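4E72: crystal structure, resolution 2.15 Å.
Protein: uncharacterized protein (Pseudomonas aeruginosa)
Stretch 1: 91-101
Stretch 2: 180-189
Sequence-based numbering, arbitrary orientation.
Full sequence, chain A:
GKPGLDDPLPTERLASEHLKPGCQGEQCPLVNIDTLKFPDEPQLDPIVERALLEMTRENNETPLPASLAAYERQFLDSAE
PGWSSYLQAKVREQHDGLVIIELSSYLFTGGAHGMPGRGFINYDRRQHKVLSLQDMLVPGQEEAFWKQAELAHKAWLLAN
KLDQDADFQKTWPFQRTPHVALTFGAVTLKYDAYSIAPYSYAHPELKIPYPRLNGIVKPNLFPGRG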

# COMPACT_ATOMS: atom_id res chain seq x y z
N VAL A 91 7.30 2.81 -7.07
CA VAL A 91 6.44 2.52 -8.20
C VAL A 91 6.36 0.99 -8.35
O VAL A 91 7.37 0.34 -8.56
CB VAL A 91 6.87 3.21 -9.52
CG1 VAL A 91 6.01 2.73 -10.69
CG2 VAL A 91 6.79 4.73 -9.40
N ARG A 92 5.17 0.43 -8.15
CA ARG A 92 4.97 -0.99 -8.32
C ARG A 92 4.83 -1.27 -9.82
O ARG A 92 5.44 -2.21 -10.32
CB ARG A 92 3.74 -1.50 -7.52
CG ARG A 92 3.51 -3.00 -7.73
CD ARG A 92 2.70 -3.66 -6.65
NE ARG A 92 2.36 -5.01 -7.05
CZ ARG A 92 2.03 -5.99 -6.23
NH1 ARG A 92 2.03 -5.79 -4.91
NH2 ARG A 92 1.71 -7.19 -6.70
N GLU A 93 4.01 -0.46 -10.55
CA GLU A 93 3.80 -0.63 -11.99
C GLU A 93 3.39 0.65 -12.68
O GLU A 93 2.81 1.55 -12.06
CB GLU A 93 2.71 -1.67 -12.27
CG GLU A 93 3.20 -3.10 -12.35
CD GLU A 93 2.17 -4.14 -11.95
OE1 GLU A 93 1.14 -4.25 -12.66
OE2 GLU A 93 2.39 -4.84 -10.94
N GLN A 94 3.67 0.72 -13.98
CA GLN A 94 3.24 1.78 -14.89
C GLN A 94 2.71 1.13 -16.13
O GLN A 94 3.46 0.37 -16.77
CB GLN A 94 4.37 2.77 -15.21
CG GLN A 94 4.67 3.67 -14.04
CD GLN A 94 5.45 4.87 -14.46
OE1 GLN A 94 4.95 5.76 -15.13
NE2 GLN A 94 6.69 4.94 -14.02
N HIS A 95 1.42 1.35 -16.44
CA HIS A 95 0.76 0.79 -17.63
C HIS A 95 -0.49 1.57 -17.94
O HIS A 95 -1.22 1.99 -17.03
CB HIS A 95 0.42 -0.71 -17.48
CG HIS A 95 -0.64 -1.02 -16.47
ND1 HIS A 95 -1.98 -1.15 -16.85
CD2 HIS A 95 -0.54 -1.20 -15.13
CE1 HIS A 95 -2.64 -1.39 -15.73
NE2 HIS A 95 -1.82 -1.43 -14.67
N ASP A 96 -0.73 1.77 -19.24
CA ASP A 96 -1.92 2.37 -19.85
C ASP A 96 -2.29 3.74 -19.26
O ASP A 96 -3.47 4.06 -19.12
CB ASP A 96 -3.10 1.36 -19.71
CG ASP A 96 -2.84 0.01 -20.40
OD1 ASP A 96 -2.60 0.01 -21.62
OD2 ASP A 96 -2.85 -1.03 -19.69
N GLY A 97 -1.27 4.53 -18.92
CA GLY A 97 -1.46 5.85 -18.32
C GLY A 97 -1.67 5.84 -16.82
O GLY A 97 -1.90 6.90 -16.22
N LEU A 98 -1.62 4.66 -16.18
CA LEU A 98 -1.77 4.51 -14.73
C LEU A 98 -0.42 4.38 -14.03
O LEU A 98 0.49 3.75 -14.57
CB LEU A 98 -2.62 3.28 -14.35
CG LEU A 98 -4.04 3.11 -14.91
CD1 LEU A 98 -4.72 1.94 -14.23
CD2 LEU A 98 -4.90 4.34 -14.69
N VAL A 99 -0.29 4.96 -12.81
CA VAL A 99 0.92 4.81 -11.98
C VAL A 99 0.48 4.09 -10.71
O VAL A 99 -0.40 4.60 -10.02
CB VAL A 99 1.69 6.13 -11.67
CG1 VAL A 99 3.05 5.83 -11.03
CG2 VAL A 99 1.87 6.97 -12.91
N ILE A 100 1.00 2.89 -10.45
CA ILE A 100 0.63 2.14 -9.25
C ILE A 100 1.78 2.28 -8.27
O ILE A 100 2.86 1.76 -8.51
CB ILE A 100 0.22 0.66 -9.48
CG1 ILE A 100 -0.71 0.44 -10.70
CG2 ILE A 100 -0.31 0.00 -8.17
CD1 ILE A 100 -1.99 1.28 -10.84
N ILE A 101 1.58 3.05 -7.21
CA ILE A 101 2.57 3.31 -6.17
C ILE A 101 2.25 2.43 -4.98
O ILE A 101 1.11 2.44 -4.51
CB ILE A 101 2.62 4.82 -5.78
CG1 ILE A 101 3.09 5.68 -7.00
CG2 ILE A 101 3.57 5.04 -4.58
CD1 ILE A 101 2.76 7.12 -6.91
N VAL A 180 -6.37 -1.85 -2.78
CA VAL A 180 -6.74 -2.45 -4.05
C VAL A 180 -5.89 -1.80 -5.11
O VAL A 180 -5.91 -0.59 -5.22
CB VAL A 180 -8.26 -2.25 -4.34
CG1 VAL A 180 -8.65 -2.76 -5.74
CG2 VAL A 180 -9.14 -2.90 -3.27
N ALA A 181 -5.16 -2.60 -5.92
CA ALA A 181 -4.35 -2.03 -6.99
C ALA A 181 -4.76 -2.56 -8.35
O ALA A 181 -5.01 -3.76 -8.51
CB ALA A 181 -2.90 -2.31 -6.75
N LEU A 182 -4.81 -1.64 -9.36
CA LEU A 182 -5.12 -1.97 -10.73
C LEU A 182 -3.83 -2.47 -11.41
O LEU A 182 -3.29 -1.82 -12.31
CB LEU A 182 -5.76 -0.78 -11.48
CG LEU A 182 -7.20 -0.37 -11.06
CD1 LEU A 182 -7.64 0.87 -11.82
CD2 LEU A 182 -8.22 -1.50 -11.31
N THR A 183 -3.33 -3.64 -10.96
CA THR A 183 -2.12 -4.25 -11.52
C THR A 183 -2.49 -4.83 -12.92
O THR A 183 -3.67 -4.95 -13.27
CB THR A 183 -1.49 -5.22 -10.52
OG1 THR A 183 -2.52 -5.96 -9.87
CG2 THR A 183 -0.68 -4.50 -9.45
N PHE A 184 -1.48 -5.03 -13.75
CA PHE A 184 -1.70 -5.43 -15.15
C PHE A 184 -2.26 -6.86 -15.30
O PHE A 184 -3.15 -7.05 -16.11
CB PHE A 184 -0.41 -5.26 -15.96
CG PHE A 184 -0.55 -5.54 -17.44
CD1 PHE A 184 -0.91 -4.54 -18.33
CD2 PHE A 184 -0.29 -6.81 -17.94
CE1 PHE A 184 -1.07 -4.81 -19.69
CE2 PHE A 184 -0.44 -7.08 -19.31
CZ PHE A 184 -0.82 -6.08 -20.18
N GLY A 185 -1.75 -7.81 -14.52
CA GLY A 185 -2.12 -9.22 -14.66
C GLY A 185 -3.47 -9.61 -14.13
O GLY A 185 -4.12 -10.50 -14.68
N ALA A 186 -3.89 -8.95 -13.04
CA ALA A 186 -5.13 -9.17 -12.30
C ALA A 186 -5.33 -8.00 -11.36
O ALA A 186 -4.41 -7.20 -11.21
CB ALA A 186 -5.04 -10.47 -11.50
N VAL A 187 -6.51 -7.87 -10.74
CA VAL A 187 -6.67 -6.83 -9.72
C VAL A 187 -6.02 -7.38 -8.40
O VAL A 187 -6.34 -8.49 -7.96
CB VAL A 187 -8.15 -6.38 -9.57
CG1 VAL A 187 -8.39 -5.61 -8.26
CG2 VAL A 187 -8.55 -5.51 -10.75
N THR A 188 -5.08 -6.63 -7.81
CA THR A 188 -4.42 -7.07 -6.56
C THR A 188 -5.15 -6.51 -5.33
O THR A 188 -5.37 -5.31 -5.24
CB THR A 188 -2.93 -6.66 -6.54
OG1 THR A 188 -2.30 -7.26 -7.67
CG2 THR A 188 -2.20 -7.09 -5.25
N LEU A 189 -5.51 -7.41 -4.38
CA LEU A 189 -6.05 -7.05 -3.06
C LEU A 189 -4.98 -7.38 -2.05
O LEU A 189 -4.64 -8.56 -1.87
CB LEU A 189 -7.36 -7.75 -2.67
CG LEU A 189 -8.57 -7.73 -3.60
CD1 LEU A 189 -9.80 -8.14 -2.83
CD2 LEU A 189 -8.81 -6.37 -4.17

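How do the two backbones meet? Each stretch folds back on itself: a type I' turn from His 95 to Leu 98 joins the strands of the first, and Ala 181 pairs with Thr 188 in the second. No backbone-to-backbone hydrogen bond links the two. CA of Ile 100 lies 6.9 Å from CA of Ala 181, and CA of His 95 lies 7.1 Å from CA of Phe 184, so side chains do the bridging.

What fixes the ring of His 95? With chi1 at 68° (p) and chi2 at 94°, both ring nitrogens find acceptors. NE2 of His 95 donates to O of Leu 182 at 2.8 Å, while ND1 of His 95 donates to OD2 of Asp 96 at 3.0 Å. Two donating nitrogens imply a doubly protonated, positively charged ring, which suits the carboxylate of Asp 96. Chi1 of Phe 184, at -176° (t), sets its ring edge toward the face of His 95, the planes at 85°; CB of Phe 184 also lies over that face, 4.2 Å from the centroid of the His 95 ring.

Why does Glu 93 extend across the gap? Its chi1 of -88° (m) and chi2 of 152° (t) carry the carboxylate to the loop, where OE1 of Glu 93 accepts a nearly straight hydrogen bond from N of Phe 184 at 2.9 Å. OE2 of Glu 93 rests 3.4 Å from CG2 of Thr 183. In its p rotamer, Thr 183 keeps OG1 for its own stretch, donating to O of Ala 186 at 2.6 Å and accepting from OG1 of Thr 188 at 2.6 Å.

Where do apolar side chains meet? Ile 100, m at both chi angles, places CG2 3.7 Å from CB of Ala 181, and its CD1 lies 4.3 Å from CB of Leu 182 and 3.7 Å from O of Leu 182. Leu 98 and Leu 182, both m,t, meet through their CD1 atoms at 3.9 Å, extending this buried patch.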